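Glyoxylate-induced Protein (Pseudomonas aeruginosa, PDB 1SQ4) is a double-barrel cupin of unconfirmed function that may act as a ureidoglycine aminohydrolase. Local coordinates at residues R175-R180 with I195-P200; V218-A223 with R257-L262. All coordinates share one frame; numbering follows the deposited sequence.

Contact 1: residues R175-R180 with I195-P200; sequences RWSTTR and IVNFEP. With SCN (thiocyanate ion), chain D.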
ATOM      1  N   ARG A 175     -13.948 -21.556 -27.897  1.00 45.37           N
ATOM      2  CA  ARG A 175     -14.758 -20.621 -27.110  1.00 42.77           C
ATOM      3  C   ARG A 175     -14.194 -19.199 -27.197  1.00 38.71           C
ATOM      4  O   ARG A 175     -14.665 -18.292 -26.511  1.00 38.78           O
ATOM      5  CB  ARG A 175     -14.771 -21.038 -25.633  1.00 45.57           C
ATOM      6  CG  ARG A 175     -15.936 -21.909 -25.168  1.00 50.40           C
ATOM      7  CD  ARG A 175     -16.026 -23.244 -25.902  1.00 55.63           C
ATOM      8  NE  ARG A 175     -16.864 -24.196 -25.171  1.00 59.24           N
ATOM      9  CZ  ARG A 175     -18.157 -24.025 -24.903  1.00 61.37           C
ATOM     10  NH1 ARG A 175     -18.792 -22.932 -25.313  1.00 59.97           N
ATOM     11  NH2 ARG A 175     -18.808 -24.940 -24.189  1.00 63.58           N
ATOM     12  N   TRP A 176     -13.183 -19.007 -28.032  1.00 33.14           N
ATOM     13  CA  TRP A 176     -12.550 -17.707 -28.170  1.00 27.42           C
ATOM     14  C   TRP A 176     -12.162 -17.534 -29.632  1.00 26.64           C
ATOM     15  O   TRP A 176     -11.554 -18.419 -30.228  1.00 27.41           O
ATOM     16  CB  TRP A 176     -11.328 -17.665 -27.245  1.00 24.03           C
ATOM     17  CG  TRP A 176     -10.575 -16.388 -27.234  1.00 20.56           C
ATOM     18  CD1 TRP A 176     -11.090 -15.134 -27.348  1.00 20.68           C
ATOM     19  CD2 TRP A 176      -9.161 -16.230 -27.085  1.00 18.05           C
ATOM     20  NE1 TRP A 176     -10.083 -14.198 -27.285  1.00 18.71           N
ATOM     21  CE2 TRP A 176      -8.889 -14.845 -27.123  1.00 17.29           C
ATOM     22  CE3 TRP A 176      -8.096 -17.122 -26.923  1.00 16.93           C
ATOM     23  CZ2 TRP A 176      -7.595 -14.330 -27.008  1.00 15.97           C
ATOM     24  CZ3 TRP A 176      -6.806 -16.608 -26.808  1.00 14.75           C
ATOM     25  CH2 TRP A 176      -6.569 -15.227 -26.853  1.00 14.68           C
ATOM     26  N   SER A 177     -12.530 -16.400 -30.217  1.00 25.06           N
ATOM     27  CA  SER A 177     -12.240 -16.139 -31.619  1.00 22.59           C
ATOM     28  C   SER A 177     -12.034 -14.653 -31.833  1.00 21.57           C
ATOM     29  O   SER A 177     -12.238 -13.862 -30.920  1.00 21.86           O
ATOM     30  CB  SER A 177     -13.404 -16.609 -32.474  1.00 22.34           C
ATOM     31  OG  SER A 177     -14.578 -15.902 -32.107  1.00 23.99           O
ATOM     32  N   THR A 178     -11.663 -14.274 -33.051  1.00 19.90           N
ATOM     33  CA  THR A 178     -11.421 -12.877 -33.370  1.00 19.04           C
ATOM     34  C   THR A 178     -11.915 -12.559 -34.776  1.00 19.10           C
ATOM     35  O   THR A 178     -11.712 -13.346 -35.704  1.00 19.13           O
ATOM     36  CB  THR A 178      -9.909 -12.561 -33.322  1.00 19.49           C
ATOM     37  OG1 THR A 178      -9.389 -12.901 -32.035  1.00 22.04           O
ATOM     38  CG2 THR A 178      -9.659 -11.093 -33.594  1.00 21.40           C
ATOM     39  N   THR A 179     -12.563 -11.411 -34.942  1.00 16.66           N
ATOM     40  CA  THR A 179     -13.022 -11.021 -36.261  1.00 15.95           C
ATOM     41  C   THR A 179     -12.121  -9.898 -36.750  1.00 14.88           C
ATOM     42  O   THR A 179     -11.999  -8.866 -36.100  1.00 14.42           O
ATOM     43  CB  THR A 179     -14.471 -10.539 -36.237  1.00 17.97           C
ATOM     44  OG1 THR A 179     -14.529  -9.180 -36.694  1.00 19.63           O
ATOM     45  CG2 THR A 179     -15.037 -10.643 -34.836  1.00 18.25           C
ATOM     46  N   ARG A 180     -11.483 -10.112 -37.896  1.00 14.97           N
ATOM     47  CA  ARG A 180     -10.553  -9.143 -38.469  1.00 14.22           C
ATOM     48  C   ARG A 180     -11.076  -8.553 -39.767  1.00 13.61           C
ATOM     49  O   ARG A 180     -11.877  -9.174 -40.468  1.00 15.19           O
ATOM     50  CB  ARG A 180      -9.207  -9.821 -38.708  1.00 15.75           C
ATOM     51  CG  ARG A 180      -8.612 -10.386 -37.441  1.00 17.91           C
ATOM     52  CD  ARG A 180      -7.413 -11.264 -37.716  1.00 20.81           C
ATOM     53  NE  ARG A 180      -6.850 -11.770 -36.468  1.00 24.34           N
ATOM     54  CZ  ARG A 180      -5.985 -12.774 -36.387  1.00 26.52           C
ATOM     55  NH1 ARG A 180      -5.574 -13.390 -37.489  1.00 29.05           N
ATOM     56  NH2 ARG A 180      -5.539 -13.168 -35.204  1.00 28.73           N
ATOM     57  N   ILE A 195     -12.597  -7.193 -33.385  1.00  4.31           N
ATOM     58  CA  ILE A 195     -13.527  -7.452 -32.304  1.00  3.32           C
ATOM     59  C   ILE A 195     -13.185  -8.825 -31.755  1.00  3.82           C
ATOM     60  O   ILE A 195     -13.173  -9.811 -32.492  1.00  5.16           O
ATOM     61  CB  ILE A 195     -14.977  -7.470 -32.774  1.00  2.57           C
ATOM     62  CG1 ILE A 195     -15.295  -6.179 -33.513  1.00  2.80           C
ATOM     63  CG2 ILE A 195     -15.912  -7.624 -31.557  1.00  1.00           C
ATOM     64  CD1 ILE A 195     -16.720  -6.108 -34.012  1.00  3.42           C
ATOM     65  N   VAL A 196     -12.879  -8.883 -30.463  1.00  3.25           N
ATOM     66  CA  VAL A 196     -12.532 -10.142 -29.827  1.00  1.97           C
ATOM     67  C   VAL A 196     -13.824 -10.764 -29.296  1.00  3.01           C
ATOM     68  O   VAL A 196     -14.583 -10.114 -28.587  1.00  1.00           O
ATOM     69  CB  VAL A 196     -11.546  -9.900 -28.685  1.00  1.40           C
ATOM     70  CG1 VAL A 196     -11.083 -11.223 -28.100  1.00  1.00           C
ATOM     71  CG2 VAL A 196     -10.376  -9.092 -29.199  1.00  1.00           C
ATOM     72  N   ASN A 197     -14.068 -12.019 -29.656  1.00  4.96           N
ATOM     73  CA  ASN A 197     -15.268 -12.721 -29.236  1.00  8.53           C
ATOM     74  C   ASN A 197     -15.006 -13.847 -28.244  1.00 10.92           C
ATOM     75  O   ASN A 197     -14.211 -14.753 -28.512  1.00 10.42           O
ATOM     76  CB  ASN A 197     -15.969 -13.320 -30.442  1.00  8.49           C
ATOM     77  CG  ASN A 197     -15.967 -12.407 -31.622  1.00  8.45           C
ATOM     78  OD1 ASN A 197     -16.452 -11.280 -31.554  1.00  9.60           O
ATOM     79  ND2 ASN A 197     -15.414 -12.883 -32.723  1.00  8.58           N
ATOM     80  N   PHE A 198     -15.699 -13.785 -27.111  1.00 13.47           N
ATOM     81  CA  PHE A 198     -15.592 -14.796 -26.065  1.00 16.52           C
ATOM     82  C   PHE A 198     -16.943 -15.476 -25.852  1.00 19.69           C
ATOM     83  O   PHE A 198     -17.933 -14.827 -25.502  1.00 18.96           O
ATOM     84  CB  PHE A 198     -15.159 -14.182 -24.732  1.00 15.17           C
ATOM     85  CG  PHE A 198     -13.718 -13.775 -24.678  1.00 16.29           C
ATOM     86  CD1 PHE A 198     -13.322 -12.498 -25.067  1.00 17.13           C
ATOM     87  CD2 PHE A 198     -12.753 -14.665 -24.226  1.00 16.34           C
ATOM     88  CE1 PHE A 198     -11.983 -12.110 -24.996  1.00 17.36           C
ATOM     89  CE2 PHE A 198     -11.412 -14.293 -24.150  1.00 16.30           C
ATOM     90  CZ  PHE A 198     -11.029 -13.013 -24.538  1.00 17.73           C
ATOM     91  N   GLU A 199     -16.975 -16.786 -26.065  1.00 23.39           N
ATOM     92  CA  GLU A 199     -18.185 -17.568 -25.859  1.00 27.14           C
ATOM     93  C   GLU A 199     -18.353 -17.724 -24.355  1.00 29.10           C
ATOM     94  O   GLU A 199     -17.380 -17.645 -23.608  1.00 29.10           O
ATOM     95  CB  GLU A 199     -18.050 -18.945 -26.507  1.00 29.56           C
ATOM     96  CG  GLU A 199     -18.234 -18.939 -28.003  1.00 34.14           C
ATOM     97  CD  GLU A 199     -19.660 -18.600 -28.397  1.00 37.65           C
ATOM     98  OE1 GLU A 199     -20.574 -19.379 -28.046  1.00 40.44           O
ATOM     99  OE2 GLU A 199     -19.871 -17.556 -29.052  1.00 39.25           O
ATOM    100  N   PRO A 200     -19.588 -17.959 -23.890  1.00 31.91           N
ATOM    101  CA  PRO A 200     -19.865 -18.123 -22.459  1.00 33.75           C
ATOM    102  C   PRO A 200     -19.165 -19.335 -21.864  1.00 35.63           C
ATOM    103  O   PRO A 200     -19.453 -19.744 -20.741  1.00 36.77           O
ATOM    104  CB  PRO A 200     -21.385 -18.248 -22.419  1.00 32.63           C
ATOM    105  CG  PRO A 200     -21.694 -18.909 -23.720  1.00 32.33           C
ATOM    106  CD  PRO A 200     -20.809 -18.168 -24.687  1.00 31.79           C
TER
HETATM  107  S   SCN D 302      -7.013  -9.021 -31.833  1.00 21.55           S
HETATM  108  C   SCN D 302      -6.119 -10.289 -32.511  1.00 21.86           C
HETATM  109  N   SCN D 302      -5.537 -11.160 -32.947  1.00 22.45           N
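The strands of an antiparallel beta hairpin in the C-terminal cupin barrel meet here, W176-T179 facing I195-F198, with their short axes 4.7 Å apart. Paired backbone bonds join S177 to N197 and T179 to I195, and E199 N to R175 O continues the ladder past the ends of the strands. W176 with F198 and T178 with V196 form the intervening non-hydrogen-bonded pairs. Their side chains share one face of the sheet, where the flat groups of W176 and F198, direct neighbours across the strands, can lie nearly parallel. W176 has CG anti to the backbone N (chi1 -179°), and its indole runs side by side with the F198 ring. The five-membered ring and the phenyl make an offset stack, with centroids 4.1 Å apart and planes at 16°; F198 CE2 lies over the indole face toward its rim. V196 CG1 comes to the indole from its edge, in the ring plane, nearest to NE1. At the T178 end of this face lies a thiocyanate ion, probably from the crystallisation liquor, its carbon 3.8 Å from T178 CG2. R180 NH2 donates to its nitrogen at 3.0 Å, a bond apart from the strand pairing, since R180 makes no contact with 195-200.

The opposite face carries a polar pair. N197 ND2 donates to S177 OG at 3.2 Å, with the hydroxyl in the amide plane. N197 OD1 is taken by R259 NE of the next strand, so asparagine suits this site by offering a donor one way and an acceptor the other. The chemistry therefore differs by face: W176 and F198 stack, with V196 at the indole edge, on one; on the other, beside I195 and T179, the buried N197 amide is fixed in rotation by partners at both its nitrogen and its oxygen.

Contact 2: residues V218-A223 with R257-L262; sequences VLEGKA and RFRYLL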
ATOM      1  N   VAL A 218     -15.769  -2.827 -24.453  1.00  3.82           N
ATOM      2  CA  VAL A 218     -16.742  -3.905 -24.428  1.00  5.16           C
ATOM      3  C   VAL A 218     -18.019  -3.527 -25.169  1.00  5.09           C
ATOM      4  O   VAL A 218     -18.741  -2.624 -24.761  1.00  5.66           O
ATOM      5  CB  VAL A 218     -17.082  -4.302 -22.981  1.00  5.83           C
ATOM      6  CG1 VAL A 218     -17.933  -5.556 -22.974  1.00  4.39           C
ATOM      7  CG2 VAL A 218     -15.799  -4.519 -22.197  1.00  5.28           C
ATOM      8  N   LEU A 219     -18.286  -4.230 -26.264  1.00  5.07           N
ATOM      9  CA  LEU A 219     -19.473  -3.980 -27.062  1.00  5.62           C
ATOM     10  C   LEU A 219     -20.688  -4.735 -26.536  1.00  6.23           C
ATOM     11  O   LEU A 219     -21.815  -4.247 -26.607  1.00  5.05           O
ATOM     12  CB  LEU A 219     -19.247  -4.382 -28.526  1.00  4.13           C
ATOM     13  CG  LEU A 219     -18.376  -3.465 -29.385  1.00  4.29           C
ATOM     14  CD1 LEU A 219     -18.330  -3.977 -30.810  1.00  1.00           C
ATOM     15  CD2 LEU A 219     -18.929  -2.047 -29.338  1.00  3.79           C
ATOM     16  N   GLU A 220     -20.458  -5.924 -26.002  1.00  8.75           N
ATOM     17  CA  GLU A 220     -21.548  -6.736 -25.514  1.00 10.17           C
ATOM     18  C   GLU A 220     -21.126  -7.741 -24.475  1.00 10.21           C
ATOM     19  O   GLU A 220     -20.027  -8.289 -24.537  1.00 12.47           O
ATOM     20  CB  GLU A 220     -22.169  -7.469 -26.689  1.00 10.73           C
ATOM     21  CG  GLU A 220     -23.128  -8.554 -26.322  1.00 15.43           C
ATOM     22  CD  GLU A 220     -23.567  -9.329 -27.538  1.00 19.34           C
ATOM     23  OE1 GLU A 220     -22.684  -9.683 -28.356  1.00 20.24           O
ATOM     24  OE2 GLU A 220     -24.788  -9.586 -27.681  1.00 21.91           O
ATOM     25  N   GLY A 221     -22.015  -7.989 -23.522  1.00 10.75           N
ATOM     26  CA  GLY A 221     -21.731  -8.965 -22.496  1.00 10.40           C
ATOM     27  C   GLY A 221     -21.117  -8.437 -21.222  1.00 12.39           C
ATOM     28  O   GLY A 221     -20.976  -7.235 -20.999  1.00 13.81           O
ATOM     29  N   LYS A 222     -20.759  -9.379 -20.368  1.00 14.05           N
ATOM     30  CA  LYS A 222     -20.154  -9.087 -19.089  1.00 14.58           C
ATOM     31  C   LYS A 222     -19.151 -10.201 -18.842  1.00 14.21           C
ATOM     32  O   LYS A 222     -19.252 -11.286 -19.424  1.00 14.88           O
ATOM     33  CB  LYS A 222     -21.221  -9.070 -17.981  1.00 15.43           C
ATOM     34  CG  LYS A 222     -22.355  -8.069 -18.215  1.00 20.43           C
ATOM     35  CD  LYS A 222     -22.962  -7.488 -16.916  1.00 22.97           C
ATOM     36  CE  LYS A 222     -23.751  -8.503 -16.081  1.00 26.34           C
ATOM     37  NZ  LYS A 222     -22.888  -9.534 -15.416  1.00 28.29           N
ATOM     38  N   ALA A 223     -18.169  -9.939 -17.991  1.00 13.82           N
ATOM     39  CA  ALA A 223     -17.177 -10.955 -17.679  1.00 13.25           C
ATOM     40  C   ALA A 223     -16.261 -10.483 -16.569  1.00 12.52           C
ATOM     41  O   ALA A 223     -16.284  -9.319 -16.178  1.00 14.01           O
ATOM     42  CB  ALA A 223     -16.371 -11.293 -18.922  1.00 11.72           C
ATOM     43  N   ARG A 257     -23.012 -13.818 -25.375  1.00 19.50           N
ATOM     44  CA  ARG A 257     -21.659 -13.677 -25.892  1.00 16.45           C
ATOM     45  C   ARG A 257     -21.010 -12.432 -25.285  1.00 14.10           C
ATOM     46  O   ARG A 257     -21.686 -11.443 -25.029  1.00 13.78           O
ATOM     47  CB  ARG A 257     -21.686 -13.591 -27.423  1.00 15.21           C
ATOM     48  CG  ARG A 257     -20.369 -13.980 -28.073  1.00 14.96           C
ATOM     49  CD  ARG A 257     -20.527 -14.383 -29.537  1.00 11.85           C
ATOM     50  NE  ARG A 257     -21.136 -13.316 -30.319  1.00 12.53           N
ATOM     51  CZ  ARG A 257     -20.763 -12.970 -31.548  1.00 11.98           C
ATOM     52  NH1 ARG A 257     -19.773 -13.608 -32.160  1.00  9.81           N
ATOM     53  NH2 ARG A 257     -21.377 -11.967 -32.160  1.00 11.47           N
ATOM     54  N   PHE A 258     -19.707 -12.495 -25.032  1.00 12.54           N
ATOM     55  CA  PHE A 258     -18.976 -11.363 -24.454  1.00 11.18           C
ATOM     56  C   PHE A 258     -17.964 -10.908 -25.484  1.00 10.37           C
ATOM     57  O   PHE A 258     -17.102 -11.686 -25.878  1.00 12.47           O
ATOM     58  CB  PHE A 258     -18.236 -11.792 -23.186  1.00  8.88           C
ATOM     59  CG  PHE A 258     -17.273 -10.762 -22.674  1.00  6.96           C
ATOM     60  CD1 PHE A 258     -17.733  -9.547 -22.176  1.00  6.76           C
ATOM     61  CD2 PHE A 258     -15.903 -11.000 -22.697  1.00  5.98           C
ATOM     62  CE1 PHE A 258     -16.838  -8.579 -21.710  1.00  4.92           C
ATOM     63  CE2 PHE A 258     -15.002 -10.039 -22.232  1.00  4.64           C
ATOM     64  CZ  PHE A 258     -15.473  -8.826 -21.736  1.00  3.40           C
ATOM     65  N   ARG A 259     -18.039  -9.661 -25.922  1.00  8.11           N
ATOM     66  CA  ARG A 259     -17.088  -9.239 -26.935  1.00  7.62           C
ATOM     67  C   ARG A 259     -16.718  -7.769 -26.886  1.00  7.07           C
ATOM     68  O   ARG A 259     -17.492  -6.941 -26.423  1.00  9.55           O
ATOM     69  CB  ARG A 259     -17.615  -9.638 -28.328  1.00  7.01           C
ATOM     70  CG  ARG A 259     -19.072  -9.260 -28.628  1.00  5.68           C
ATOM     71  CD  ARG A 259     -19.692 -10.106 -29.759  1.00  3.24           C
ATOM     72  NE  ARG A 259     -18.915 -10.091 -30.999  1.00  1.16           N
ATOM     73  CZ  ARG A 259     -19.341  -9.582 -32.151  1.00  1.00           C
ATOM     74  NH1 ARG A 259     -20.544  -9.038 -32.234  1.00  4.19           N
ATOM     75  NH2 ARG A 259     -18.560  -9.608 -33.222  1.00  1.00           N
ATOM     76  N   TYR A 260     -15.516  -7.439 -27.338  1.00  5.83           N
ATOM     77  CA  TYR A 260     -15.116  -6.058 -27.307  1.00  5.21           C
ATOM     78  C   TYR A 260     -14.331  -5.611 -28.499  1.00  6.00           C
ATOM     79  O   TYR A 260     -13.607  -6.383 -29.117  1.00  7.94           O
ATOM     80  CB  TYR A 260     -14.322  -5.755 -26.044  1.00  6.24           C
ATOM     81  CG  TYR A 260     -13.157  -6.677 -25.789  1.00  7.97           C
ATOM     82  CD1 TYR A 260     -13.203  -7.611 -24.749  1.00  7.85           C
ATOM     83  CD2 TYR A 260     -11.979  -6.584 -26.541  1.00  9.19           C
ATOM     84  CE1 TYR A 260     -12.113  -8.422 -24.460  1.00  6.81           C
ATOM     85  CE2 TYR A 260     -10.878  -7.395 -26.253  1.00  7.20           C
ATOM     86  CZ  TYR A 260     -10.956  -8.307 -25.211  1.00  8.26           C
ATOM     87  OH  TYR A 260      -9.876  -9.095 -24.890  1.00 10.38           O
ATOM     88  N   LEU A 261     -14.501  -4.339 -28.819  1.00  6.95           N
ATOM     89  CA  LEU A 261     -13.807  -3.714 -29.926  1.00  7.03           C
ATOM     90  C   LEU A 261     -12.381  -3.457 -29.449  1.00  7.56           C
ATOM     91  O   LEU A 261     -12.170  -2.995 -28.330  1.00  9.24           O
ATOM     92  CB  LEU A 261     -14.504  -2.400 -30.258  1.00  7.02           C
ATOM     93  CG  LEU A 261     -13.865  -1.502 -31.301  1.00  7.68           C
ATOM     94  CD1 LEU A 261     -14.083  -2.080 -32.689  1.00  8.99           C
ATOM     95  CD2 LEU A 261     -14.482  -0.120 -31.195  1.00  8.14           C
ATOM     96  N   LEU A 262     -11.405  -3.756 -30.294  1.00  7.32           N
ATOM     97  CA  LEU A 262     -10.003  -3.567 -29.944  1.00  5.02           C
ATOM     98  C   LEU A 262      -9.227  -2.888 -31.058  1.00  4.34           C
ATOM     99  O   LEU A 262      -9.386  -3.221 -32.236  1.00  5.08           O
ATOM    100  CB  LEU A 262      -9.369  -4.929 -29.640  1.00  4.86           C
ATOM    101  CG  LEU A 262      -7.863  -5.011 -29.340  1.00  3.10           C
ATOM    102  CD1 LEU A 262      -7.572  -6.346 -28.686  1.00  1.00           C
ATOM    103  CD2 LEU A 262      -7.036  -4.848 -30.605  1.00  2.75           C
TER
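CG of F258 stands anti to the backbone N (chi1 170°), and its ring lies under A223: CB sits 3.6 Å from the ring centroid, 3° off the normal, a CH-pi contact in which a small methyl fits the middle of the face. The V218 and F258 side chains cross at about a right angle, V218 CG1 coming 3.5 Å from F258 CE1. E220, also with CG anti to its N (chi1 168°), extends until OE1 lies 3.3 Å from R259 CD; the carboxylate approaches the arginine's aliphatic chain, and its charged atoms stay beyond salt-bridge distance. S5 OG instead bonds E220 OE2, while R259 NH2 makes a salt bridge to E161.

A classic beta bulge shifts the register. R259 O accepts from both L219 N at 2.8 Å and E220 N at 3.2 Å, and R259 N returns a bond to E220 O. Glycine suits position 221, the break between strands 212-220 and 222-227: a CB would press on the preceding carbonyl and clash with R257 O and F258 CA. Strand 258-265 lies between 212-220 and 191-198, while 222-227 leaves into the four-stranded sheet with 230-235, where V234 touches F258 and Y225 OH bonds Y260 OH.

In the fold
Both contacts are largely buried and share the eight-stranded antiparallel sheet of the C-terminal cupin barrel, their centres about 9 Å apart; contact 2 also includes residues 222-223 of a four-stranded sheet. Strands 191-198 and 258-265 are neighbours, so contact 1 and contact 2 continue one another through F198 N, which probably bonds F258 O at 2.8 Å. Contact 1 is a regular hairpin between strands close in sequence, about 15 Å from the chain centre; contact 2, at about 11 Å, joins segments separated by 33 intervening residues and breaks its register. Contact 1 adds a side-chain hydrogen bond to its backbone ladder, whereas those across contact 2 are all backbone; N197 OD1 to R259 NE ties the two.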